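Local atomic coordinates of aminopeptidase (Aneurinibacillus sp. AM-1, PDB entry 5IB9), a protein that probably acts as a zinc-dependent exopeptidase of the M28 family, removing residues from the amino ends of peptides, and here holds an aminopeptidase inhibitor. Residues Glu56-Gly64 with Ala271-Tyr282; Val232-Asp240 with Tyr370-Ile380. All coordinates share one frame; numbering follows the deposited sequence.

Interaction 1 (Glu56-Gly64 with Ala271-Tyr282). With ZN (zinc ion), chain B; BES (2-(3-amino-2-hydroxy-4-phenyl-butyrylamino)-4-methyl-pentanoic acid), chain H.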
loop_
_atom_site.group_PDB
_atom_site.type_symbol
_atom_site.label_atom_id
_atom_site.label_comp_id
_atom_site.label_asym_id
_atom_site.label_seq_id
_atom_site.Cartn_x
_atom_site.Cartn_y
_atom_site.Cartn_z
ATOM N N GLU A 56 2.094 -10.812 16.889
ATOM C CA GLU A 56 1.068 -10.421 15.934
ATOM C C GLU A 56 1.476 -10.903 14.540
ATOM O O GLU A 56 2.667 -10.986 14.211
ATOM C CB GLU A 56 1.056 -8.894 15.843
ATOM C CG GLU A 56 0.528 -8.391 17.272
ATOM C CD GLU A 56 -1.019 -8.657 17.589
ATOM O OE1 GLU A 56 -1.412 -8.456 18.767
ATOM O OE2 GLU A 56 -1.847 -9.141 16.739
ATOM N N VAL A 57 0.469 -11.188 13.714
ATOM C CA VAL A 57 0.724 -11.682 12.320
ATOM C C VAL A 57 0.040 -10.653 11.447
ATOM O O VAL A 57 -1.185 -10.513 11.450
ATOM C CB VAL A 57 0.231 -13.055 12.141
ATOM C CG1 VAL A 57 0.439 -13.488 10.675
ATOM C CG2 VAL A 57 1.066 -14.062 12.973
ATOM N N GLN A 58 0.807 -9.910 10.675
ATOM C CA GLN A 58 0.234 -8.878 9.773
ATOM C C GLN A 58 0.050 -9.455 8.362
ATOM O O GLN A 58 1.030 -9.780 7.738
ATOM C CB GLN A 58 1.135 -7.644 9.767
ATOM C CG GLN A 58 0.566 -6.504 8.811
ATOM C CD GLN A 58 1.568 -5.469 8.512
ATOM O OE1 GLN A 58 2.808 -5.620 8.686
ATOM N NE2 GLN A 58 1.113 -4.328 8.084
ATOM N N PRO A 59 -1.200 -9.550 7.852
ATOM C CA PRO A 59 -1.421 -10.115 6.491
ATOM C C PRO A 59 -1.252 -9.025 5.519
ATOM O O PRO A 59 -1.502 -7.823 5.848
ATOM C CB PRO A 59 -2.892 -10.602 6.534
ATOM C CG PRO A 59 -3.582 -9.547 7.477
ATOM C CD PRO A 59 -2.484 -9.148 8.517
ATOM N N PHE A 60 -0.960 -9.371 4.248
ATOM C CA PHE A 60 -1.015 -8.355 3.205
ATOM C C PHE A 60 -1.209 -9.070 1.871
ATOM O O PHE A 60 -0.778 -10.162 1.701
ATOM C CB PHE A 60 0.225 -7.401 3.141
ATOM C CG PHE A 60 1.515 -8.105 2.982
ATOM C CD1 PHE A 60 2.070 -8.466 1.712
ATOM C CD2 PHE A 60 2.182 -8.570 4.106
ATOM C CE1 PHE A 60 3.277 -9.204 1.671
ATOM C CE2 PHE A 60 3.364 -9.276 4.015
ATOM C CZ PHE A 60 3.965 -9.590 2.829
ATOM N N GLN A 61 -1.931 -8.449 0.944
ATOM C CA GLN A 61 -2.057 -9.057 -0.378
ATOM C C GLN A 61 -1.046 -8.444 -1.325
ATOM O O GLN A 61 -0.632 -7.279 -1.171
ATOM C CB GLN A 61 -3.472 -8.860 -0.943
ATOM C CG GLN A 61 -4.507 -9.686 -0.174
ATOM C CD GLN A 61 -5.982 -9.452 -0.646
ATOM O OE1 GLN A 61 -6.233 -8.657 -1.559
ATOM N NE2 GLN A 61 -6.948 -10.116 0.017
ATOM N N PHE A 62 -0.705 -9.195 -2.377
ATOM C CA PHE A 62 0.167 -8.687 -3.427
ATOM C C PHE A 62 -0.151 -9.525 -4.630
ATOM O O PHE A 62 -0.789 -10.593 -4.550
ATOM C CB PHE A 62 1.656 -8.772 -2.983
ATOM C CG PHE A 62 2.181 -10.160 -2.942
ATOM C CD1 PHE A 62 2.897 -10.698 -4.004
ATOM C CD2 PHE A 62 1.898 -11.013 -1.831
ATOM C CE1 PHE A 62 3.368 -12.018 -3.946
ATOM C CE2 PHE A 62 2.328 -12.303 -1.759
ATOM C CZ PHE A 62 3.073 -12.849 -2.814
ATOM N N GLU A 63 0.342 -9.043 -5.769
ATOM C CA GLU A 63 0.060 -9.737 -7.021
ATOM C C GLU A 63 1.189 -10.710 -7.304
ATOM O O GLU A 63 2.331 -10.282 -7.442
ATOM C CB GLU A 63 -0.110 -8.684 -8.148
ATOM C CG GLU A 63 -1.357 -7.788 -8.032
ATOM C CD GLU A 63 -2.669 -8.582 -7.898
ATOM O OE1 GLU A 63 -3.409 -8.402 -6.872
ATOM O OE2 GLU A 63 -2.966 -9.384 -8.826
ATOM N N GLY A 64 0.891 -11.993 -7.355
ATOM C CA GLY A 64 1.858 -13.029 -7.637
ATOM C C GLY A 64 1.833 -13.301 -9.140
ATOM O O GLY A 64 0.955 -12.808 -9.865
ATOM N N ALA A 271 7.400 -12.041 1.642
ATOM C CA ALA A 271 7.455 -11.478 0.256
ATOM C C ALA A 271 8.595 -10.587 0.074
ATOM O O ALA A 271 8.547 -9.626 -0.658
ATOM C CB ALA A 271 6.066 -10.854 -0.164
ATOM N N GLU A 272 9.739 -10.815 0.714
ATOM C CA GLU A 272 10.968 -10.060 0.491
ATOM C C GLU A 272 11.450 -10.227 -0.967
ATOM O O GLU A 272 11.867 -9.231 -1.584
ATOM C CB GLU A 272 12.065 -10.402 1.526
ATOM C CG GLU A 272 13.288 -9.476 1.448
ATOM C CD GLU A 272 14.376 -10.013 0.488
ATOM O OE1 GLU A 272 14.259 -11.139 -0.061
ATOM O OE2 GLU A 272 15.305 -9.190 0.342
ATOM N N GLU A 273 11.336 -11.462 -1.429
ATOM C CA GLU A 273 11.981 -11.759 -2.744
ATOM C C GLU A 273 11.151 -11.169 -3.871
ATOM O O GLU A 273 11.695 -11.044 -5.002
ATOM C CB GLU A 273 12.065 -13.250 -2.867
ATOM C CG GLU A 273 12.991 -14.033 -1.859
ATOM C CD GLU A 273 14.498 -13.756 -2.030
ATOM O OE1 GLU A 273 14.848 -12.858 -2.862
ATOM O OE2 GLU A 273 15.299 -14.449 -1.248
ATOM N N ASN A 274 9.937 -10.776 -3.582
ATOM C CA ASN A 274 9.034 -10.128 -4.510
ATOM C C ASN A 274 9.183 -8.633 -4.611
ATOM O O ASN A 274 8.344 -7.968 -5.239
ATOM C CB ASN A 274 7.526 -10.417 -4.094
ATOM C CG ASN A 274 7.237 -11.910 -3.939
ATOM O OD1 ASN A 274 6.725 -12.570 -4.869
ATOM N ND2 ASN A 274 7.711 -12.477 -2.845
ATOM N N GLY A 275 10.171 -8.029 -3.927
ATOM C CA GLY A 275 10.343 -6.623 -3.908
ATOM C C GLY A 275 10.083 -5.980 -2.541
ATOM O O GLY A 275 9.619 -4.861 -2.441
ATOM N N LEU A 276 10.522 -6.655 -1.483
ATOM C CA LEU A 276 10.448 -6.095 -0.112
ATOM C C LEU A 276 9.024 -5.870 0.304
ATOM O O LEU A 276 8.787 -4.873 0.996
ATOM C CB LEU A 276 11.357 -4.830 0.067
ATOM C CG LEU A 276 12.731 -4.944 -0.604
ATOM C CD1 LEU A 276 13.436 -3.615 -0.296
ATOM C CD2 LEU A 276 13.555 -6.121 -0.163
ATOM N N ILE A 277 8.030 -6.605 -0.211
ATOM C CA ILE A 277 6.615 -6.258 0.015
ATOM C C ILE A 277 6.298 -6.252 1.490
ATOM O O ILE A 277 5.638 -5.310 2.001
ATOM C CB ILE A 277 5.682 -7.128 -0.820
ATOM C CG1 ILE A 277 6.165 -6.904 -2.283
ATOM C CG2 ILE A 277 4.252 -6.493 -0.672
ATOM C CD1 ILE A 277 5.304 -7.710 -3.247
ATOM N N GLY A 278 6.701 -7.278 2.173
ATOM C CA GLY A 278 6.275 -7.336 3.615
ATOM C C GLY A 278 6.915 -6.282 4.419
ATOM O O GLY A 278 6.176 -5.653 5.242
ATOM N N SER A 279 8.204 -5.939 4.272
ATOM C CA SER A 279 8.697 -4.814 5.055
ATOM C C SER A 279 8.159 -3.472 4.672
ATOM O O SER A 279 7.997 -2.599 5.513
ATOM C CB SER A 279 10.210 -4.782 5.066
ATOM O OG SER A 279 10.746 -4.739 3.730
ATOM N N LYS A 280 7.830 -3.275 3.391
ATOM C CA LYS A 280 7.130 -2.018 2.998
ATOM C C LYS A 280 5.776 -1.980 3.713
ATOM O O LYS A 280 5.390 -0.876 4.188
ATOM C CB LYS A 280 6.859 -2.062 1.476
ATOM C CG LYS A 280 8.133 -1.656 0.705
ATOM C CD LYS A 280 7.864 -1.853 -0.833
ATOM C CE LYS A 280 9.177 -1.535 -1.602
ATOM N NZ LYS A 280 8.992 -1.820 -3.096
ATOM N N LYS A 281 5.044 -3.097 3.784
ATOM C CA LYS A 281 3.743 -3.097 4.474
ATOM C C LYS A 281 3.969 -2.914 5.930
ATOM O O LYS A 281 3.132 -2.259 6.555
ATOM C CB LYS A 281 2.942 -4.380 4.188
ATOM C CG LYS A 281 2.576 -4.555 2.716
ATOM C CD LYS A 281 1.378 -3.686 2.296
ATOM C CE LYS A 281 1.111 -4.058 0.790
ATOM N NZ LYS A 281 0.130 -3.092 0.212
ATOM N N TYR A 282 5.015 -3.432 6.541
ATOM C CA TYR A 282 5.176 -3.201 7.985
ATOM C C TYR A 282 5.580 -1.723 8.275
ATOM O O TYR A 282 5.030 -1.083 9.149
ATOM C CB TYR A 282 6.206 -4.161 8.577
ATOM C CG TYR A 282 6.341 -3.895 10.075
ATOM C CD1 TYR A 282 5.354 -4.385 10.977
ATOM C CD2 TYR A 282 7.389 -3.141 10.569
ATOM C CE1 TYR A 282 5.400 -4.027 12.281
ATOM C CE2 TYR A 282 7.456 -2.753 11.864
ATOM C CZ TYR A 282 6.454 -3.255 12.689
ATOM O OH TYR A 282 6.474 -2.889 14.073
HETATM ZN ZN ZN B . 17.117 -13.610 -1.908
HETATM N N2 BES H . 19.548 -11.577 0.322
HETATM C C1 BES H . 19.160 -11.009 -0.969
HETATM C C6 BES H . 19.910 -9.692 -1.153
HETATM C C7 BES H . 21.416 -9.740 -1.392
HETATM C C8 BES H . 22.039 -10.732 -2.190
HETATM C C12 BES H . 22.203 -8.720 -0.814
HETATM C C9 BES H . 23.434 -10.686 -2.395
HETATM C C11 BES H . 23.611 -8.678 -1.016
HETATM C C10 BES H . 24.214 -9.672 -1.803
HETATM C C2 BES H . 17.642 -10.800 -1.014
HETATM O O2 BES H . 17.176 -12.046 -0.501
HETATM C C3 BES H . 17.301 -10.668 -2.459
HETATM O O3 BES H . 17.471 -11.646 -3.178
HETATM N N1 BES H . 16.932 -9.508 -2.879
HETATM C C4 BES H . 16.667 -9.315 -4.309
HETATM C C13 BES H . 16.261 -7.855 -4.396
HETATM C C14 BES H . 14.975 -7.508 -3.638
HETATM C C15 BES H . 14.718 -6.047 -3.986
HETATM C C16 BES H . 13.779 -8.410 -3.948
HETATM C C5 BES H . 17.915 -9.419 -5.177
HETATM O O1 BES H . 17.775 -9.602 -6.422
HETATM O O4 BES H . 19.062 -9.316 -4.706
HETATM O O HOH W 1 0.409 -5.010 -2.281
#

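Interaction 2 (Val232-Asp240 with Tyr370-Ile380). With ZN (zinc ion), chain B; ZN (zinc ion), chain C; BES (2-(3-amino-2-hydroxy-4-phenyl-butyrylamino)-4-methyl-pentanoic acid), chain H.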
loop_
_atom_site.group_PDB
_atom_site.type_symbol
_atom_site.label_atom_id
_atom_site.label_comp_id
_atom_site.label_asym_id
_atom_site.label_seq_id
_atom_site.Cartn_x
_atom_site.Cartn_y
_atom_site.Cartn_z
ATOM N N VAL A 232 13.237 -17.819 -2.773
ATOM C CA VAL A 232 12.822 -17.877 -4.222
ATOM C C VAL A 232 12.404 -19.291 -4.651
ATOM O O VAL A 232 12.728 -20.286 -3.986
ATOM C CB VAL A 232 13.981 -17.386 -5.120
ATOM C CG1 VAL A 232 14.296 -15.894 -4.776
ATOM C CG2 VAL A 232 15.230 -18.279 -5.079
ATOM N N GLU A 233 11.658 -19.337 -5.761
ATOM C CA GLU A 233 11.226 -20.632 -6.343
ATOM C C GLU A 233 12.406 -21.642 -6.453
ATOM O O GLU A 233 13.489 -21.287 -6.892
ATOM C CB GLU A 233 10.719 -20.406 -7.769
ATOM C CG GLU A 233 9.299 -19.812 -7.918
ATOM C CD GLU A 233 8.153 -20.846 -7.752
ATOM O OE1 GLU A 233 6.947 -20.411 -7.683
ATOM O OE2 GLU A 233 8.447 -22.084 -7.683
ATOM N N LYS A 234 12.169 -22.868 -6.037
ATOM C CA LYS A 234 13.134 -24.024 -6.109
ATOM C C LYS A 234 14.332 -23.921 -5.177
ATOM O O LYS A 234 15.139 -24.843 -5.107
ATOM C CB LYS A 234 13.626 -24.242 -7.589
ATOM C CG LYS A 234 12.520 -24.639 -8.503
ATOM C CD LYS A 234 12.995 -24.917 -9.946
ATOM C CE LYS A 234 11.762 -24.810 -10.833
ATOM N NZ LYS A 234 12.028 -24.540 -12.305
ATOM N N ALA A 235 14.484 -22.811 -4.404
ATOM C CA ALA A 235 15.565 -22.729 -3.481
ATOM C C ALA A 235 15.085 -23.047 -2.073
ATOM O O ALA A 235 14.187 -22.322 -1.595
ATOM C CB ALA A 235 16.212 -21.235 -3.442
ATOM N N PRO A 236 15.620 -24.059 -1.406
ATOM C CA PRO A 236 15.275 -24.373 -0.060
ATOM C C PRO A 236 15.504 -23.211 0.951
ATOM O O PRO A 236 14.898 -23.212 2.063
ATOM C CB PRO A 236 16.117 -25.651 0.290
ATOM C CG PRO A 236 16.261 -26.367 -1.147
ATOM C CD PRO A 236 16.558 -25.124 -1.964
ATOM N N GLY A 237 16.368 -22.266 0.570
ATOM C CA GLY A 237 16.457 -21.025 1.367
ATOM C C GLY A 237 17.088 -21.217 2.685
ATOM O O GLY A 237 16.692 -20.519 3.639
ATOM N N ALA A 238 18.052 -22.128 2.855
ATOM C CA ALA A 238 18.602 -22.322 4.162
ATOM C C ALA A 238 19.373 -21.089 4.556
ATOM O O ALA A 238 19.281 -20.647 5.725
ATOM C CB ALA A 238 19.554 -23.558 4.259
ATOM N N ASN A 239 20.173 -20.564 3.621
ATOM C CA ASN A 239 20.894 -19.338 4.006
ATOM C C ASN A 239 20.096 -18.091 3.683
ATOM O O ASN A 239 20.202 -17.103 4.486
ATOM C CB ASN A 239 22.313 -19.287 3.363
ATOM C CG ASN A 239 23.167 -18.297 4.128
ATOM O OD1 ASN A 239 23.163 -18.301 5.366
ATOM N ND2 ASN A 239 23.866 -17.458 3.385
ATOM N N ASP A 240 19.398 -18.084 2.541
ATOM C CA ASP A 240 18.621 -16.936 2.077
ATOM C C ASP A 240 17.155 -17.299 2.289
ATOM O O ASP A 240 16.541 -17.797 1.347
ATOM C CB ASP A 240 18.889 -16.597 0.538
ATOM C CG ASP A 240 18.320 -15.310 0.082
ATOM O OD1 ASP A 240 17.806 -14.568 1.131
ATOM O OD2 ASP A 240 18.119 -14.818 -1.119
ATOM N N TYR A 370 23.408 -19.044 -3.637
ATOM C CA TYR A 370 22.410 -18.052 -3.531
ATOM C C TYR A 370 21.311 -18.172 -4.632
ATOM O O TYR A 370 21.656 -18.192 -5.786
ATOM C CB TYR A 370 23.245 -16.763 -3.699
ATOM C CG TYR A 370 22.440 -15.530 -3.887
ATOM C CD1 TYR A 370 21.528 -15.159 -2.954
ATOM C CD2 TYR A 370 22.640 -14.711 -4.995
ATOM C CE1 TYR A 370 20.767 -14.000 -3.108
ATOM C CE2 TYR A 370 21.894 -13.550 -5.163
ATOM C CZ TYR A 370 20.939 -13.224 -4.213
ATOM O OH TYR A 370 20.189 -12.064 -4.373
ATOM N N HIS A 371 20.026 -18.309 -4.286
ATOM C CA HIS A 371 18.915 -18.367 -5.206
ATOM C C HIS A 371 18.906 -19.647 -6.045
ATOM O O HIS A 371 18.201 -19.688 -7.025
ATOM C CB HIS A 371 18.767 -17.107 -6.032
ATOM C CG HIS A 371 18.241 -15.924 -5.237
ATOM N ND1 HIS A 371 17.927 -14.727 -5.825
ATOM C CD2 HIS A 371 18.057 -15.768 -3.897
ATOM C CE1 HIS A 371 17.509 -13.872 -4.868
ATOM N NE2 HIS A 371 17.619 -14.478 -3.700
ATOM N N THR A 372 19.559 -20.652 -5.547
ATOM C CA THR A 372 19.642 -22.005 -6.245
ATOM C C THR A 372 19.095 -23.115 -5.417
ATOM O O THR A 372 19.041 -23.047 -4.172
ATOM C CB THR A 372 21.138 -22.397 -6.625
ATOM O OG1 THR A 372 21.799 -22.943 -5.507
ATOM C CG2 THR A 372 21.909 -21.244 -7.260
ATOM N N PRO A 373 18.817 -24.280 -6.054
ATOM C CA PRO A 373 18.506 -25.461 -5.282
ATOM C C PRO A 373 19.569 -25.960 -4.289
ATOM O O PRO A 373 19.295 -26.798 -3.447
ATOM C CB PRO A 373 18.200 -26.534 -6.384
ATOM C CG PRO A 373 17.972 -25.759 -7.602
ATOM C CD PRO A 373 18.712 -24.462 -7.534
ATOM N N ASN A 374 20.795 -25.417 -4.397
ATOM C CA ASN A 374 21.895 -25.803 -3.559
ATOM C C ASN A 374 21.998 -24.901 -2.329
ATOM O O ASN A 374 22.870 -25.090 -1.500
ATOM C CB ASN A 374 23.191 -25.707 -4.377
ATOM C CG ASN A 374 23.240 -26.803 -5.472
ATOM O OD1 ASN A 374 23.440 -26.516 -6.624
ATOM N ND2 ASN A 374 22.965 -28.035 -5.073
ATOM N N ASP A 375 21.010 -23.983 -2.127
ATOM C CA ASP A 375 20.958 -23.246 -0.858
ATOM C C ASP A 375 20.341 -24.078 0.262
ATOM O O ASP A 375 19.134 -23.889 0.582
ATOM C CB ASP A 375 20.171 -21.960 -1.086
ATOM C CG ASP A 375 20.132 -21.071 0.200
ATOM O OD1 ASP A 375 20.868 -21.385 1.123
ATOM O OD2 ASP A 375 19.320 -20.078 0.190
ATOM N N THR A 376 21.116 -25.001 0.818
ATOM C CA THR A 376 20.594 -26.084 1.654
ATOM C C THR A 376 21.281 -26.120 2.949
ATOM O O THR A 376 22.336 -25.431 3.122
ATOM C CB THR A 376 20.714 -27.450 0.901
ATOM O OG1 THR A 376 22.078 -27.532 0.453
ATOM C CG2 THR A 376 19.872 -27.419 -0.384
ATOM N N LEU A 377 20.727 -26.879 3.873
ATOM C CA LEU A 377 21.267 -26.995 5.223
ATOM C C LEU A 377 22.744 -27.395 5.312
ATOM O O LEU A 377 23.472 -26.943 6.223
ATOM C CB LEU A 377 20.421 -27.973 6.041
ATOM C CG LEU A 377 20.746 -28.207 7.482
ATOM C CD1 LEU A 377 20.420 -26.901 8.311
ATOM C CD2 LEU A 377 19.949 -29.326 8.060
ATOM N N ASP A 378 23.177 -28.246 4.369
ATOM C CA ASP A 378 24.597 -28.710 4.432
ATOM C C ASP A 378 25.642 -27.630 4.109
ATOM O O ASP A 378 26.851 -27.843 4.280
ATOM C CB ASP A 378 24.775 -29.995 3.614
ATOM C CG ASP A 378 24.681 -29.784 2.131
ATOM O OD1 ASP A 378 24.422 -28.666 1.657
ATOM O OD2 ASP A 378 24.898 -30.779 1.348
ATOM N N LYS A 379 25.208 -26.432 3.675
ATOM C CA LYS A 379 26.136 -25.330 3.581
ATOM C C LYS A 379 26.201 -24.438 4.794
ATOM O O LYS A 379 27.064 -23.535 4.827
ATOM C CB LYS A 379 25.785 -24.479 2.433
ATOM C CG LYS A 379 25.226 -25.146 1.192
ATOM C CD LYS A 379 26.405 -26.036 0.594
ATOM C CE LYS A 379 25.951 -26.405 -0.813
ATOM N NZ LYS A 379 24.815 -27.383 -0.804
ATOM N N ILE A 380 25.399 -24.721 5.816
ATOM C CA ILE A 380 25.358 -23.861 6.974
ATOM C C ILE A 380 26.481 -24.127 8.008
ATOM O O ILE A 380 26.816 -25.296 8.370
ATOM C CB ILE A 380 23.961 -23.960 7.651
ATOM C CG1 ILE A 380 22.890 -23.547 6.606
ATOM C CG2 ILE A 380 23.993 -23.169 9.008
ATOM C CD1 ILE A 380 22.893 -21.989 6.295
HETATM ZN ZN ZN B . 17.117 -13.610 -1.908
HETATM ZN ZN ZN C . 17.488 -12.607 1.460
HETATM N N2 BES H . 19.548 -11.577 0.322
HETATM C C1 BES H . 19.160 -11.009 -0.969
HETATM C C6 BES H . 19.910 -9.692 -1.153
HETATM C C7 BES H . 21.416 -9.740 -1.392
HETATM C C8 BES H . 22.039 -10.732 -2.190
HETATM C C12 BES H . 22.203 -8.720 -0.814
HETATM C C9 BES H . 23.434 -10.686 -2.395
HETATM C C11 BES H . 23.611 -8.678 -1.016
HETATM C C10 BES H . 24.214 -9.672 -1.803
HETATM C C2 BES H . 17.642 -10.800 -1.014
HETATM O O2 BES H . 17.176 -12.046 -0.501
HETATM C C3 BES H . 17.301 -10.668 -2.459
HETATM O O3 BES H . 17.471 -11.646 -3.178
HETATM N N1 BES H . 16.932 -9.508 -2.879
HETATM C C4 BES H . 16.667 -9.315 -4.309
HETATM C C13 BES H . 16.261 -7.855 -4.396
HETATM C C14 BES H . 14.975 -7.508 -3.638
HETATM C C15 BES H . 14.718 -6.047 -3.986
HETATM C C16 BES H . 13.779 -8.410 -3.948
HETATM C C5 BES H . 17.915 -9.419 -5.177
HETATM O O1 BES H . 17.775 -9.602 -6.422
HETATM O O4 BES H . 19.062 -9.316 -4.706
HETATM O O HOH W 2 16.337 -21.750 -7.378
#

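Interaction 1 (Glu56-Gly64 with Ala271-Tyr282)
The outer side of the inhibitor pocket's metal-binding turn, with the helix that follows it, packs on strand 55-66 through F60 and F62. The ring of F60 has the CB of A271 at its edge, in plane, 3.7 Å from CE1. Its CZ reaches the backbone of G278, 3.3 Å from CA, where even a beta carbon would crowd the ring. I277 CG2 and K281 CG close on the same ring obliquely. F62 takes A271 CB over one face, toward the rim, while F62 CB meets I277 CD1 at 3.8 Å. Both phenylalanines place CG between backbone N and carbonyl carbon (chi1 56° for F60), bringing the F60 ring against I277, G278 and K281, and the F62 ring against A271 and N274. Replacing F60 with alanine would probably open a gap between A271 CB, I277 CG2, G278 and K281. Q58, extended, donates from NE2 to K281 O at 3.3 Å, from above the carbonyl plane; NE2 also reaches A284 O of the second subunit, and OE1 accepts from N205. A water receives a weak bond from K281 NZ and donates to Q61 O (2.7 Å). The contact is thus apolar at its centre, with polar groups tying strand to helix and subunit interface.

Interaction 2 (Val232-Asp240 with Tyr370-Ile380)
The imidazole of H371 lies between V232 and Y370: V232 CG1 sits over the centre of one face, a CH-pi contact 3.7 Å from the centroid, and Y370 CE1 covers the opposite face toward the rim. At the ring edge is OD2 of D240, its carboxylate nearly coplanar with the imidazole (9°). OD2 and H371 NE2 are close because both bind one zinc ion, at 1.8 and 2.0 Å; OD1 of D240 binds the second zinc, so this carboxylate bridges the two metals. Beside them, OD2 also stands at the edge of the Y370 ring, which carries BES C9 over a face. D375 forms the polar centre of the contact. With its CG anti to the backbone N (chi1 -177°), the carboxylate faces the start of helix 238-256: OD1 takes N239 N at 2.7 Å, and OD2 takes D240 N at 3.1 Å on its syn lone pair. D375 O receives A238 N almost straight (175°). Three successive amides are thereby gripped by one residue, positioning the backbone of the metal ligand D240. P236 CD packs on P373 O, and A238 CB lies 3.4 Å from T376 C. The loop between strand 358-364 and helix 382-400 thus lies along the beginning of helix 238-256, with I22 of helix 15-25 touching A238 and L377.

Overall arrangement
Interactions 1 and 2 have centres about 21 Å apart yet meet at the dinuclear zinc site. E273, from 271-282, chelates the same zinc that D240 and H371 of interaction 2 bind; its OE2 lies 2.8 Å from D240 OD2, two acidic oxygens brought together by the metal. E273 CD also packs on V232 CG1 at 3.5 Å, so V232 touches both H371 and E273. H228 and D301 join D240 at the second zinc. BES spans both contacts: its O2 bridges the metals, L276 lies beside its C15 methyl and Y370 beside its phenyl ring. Interaction 1 thus links this site to strand 55-66 and the subunit interface, while interaction 2 holds the site's loops together.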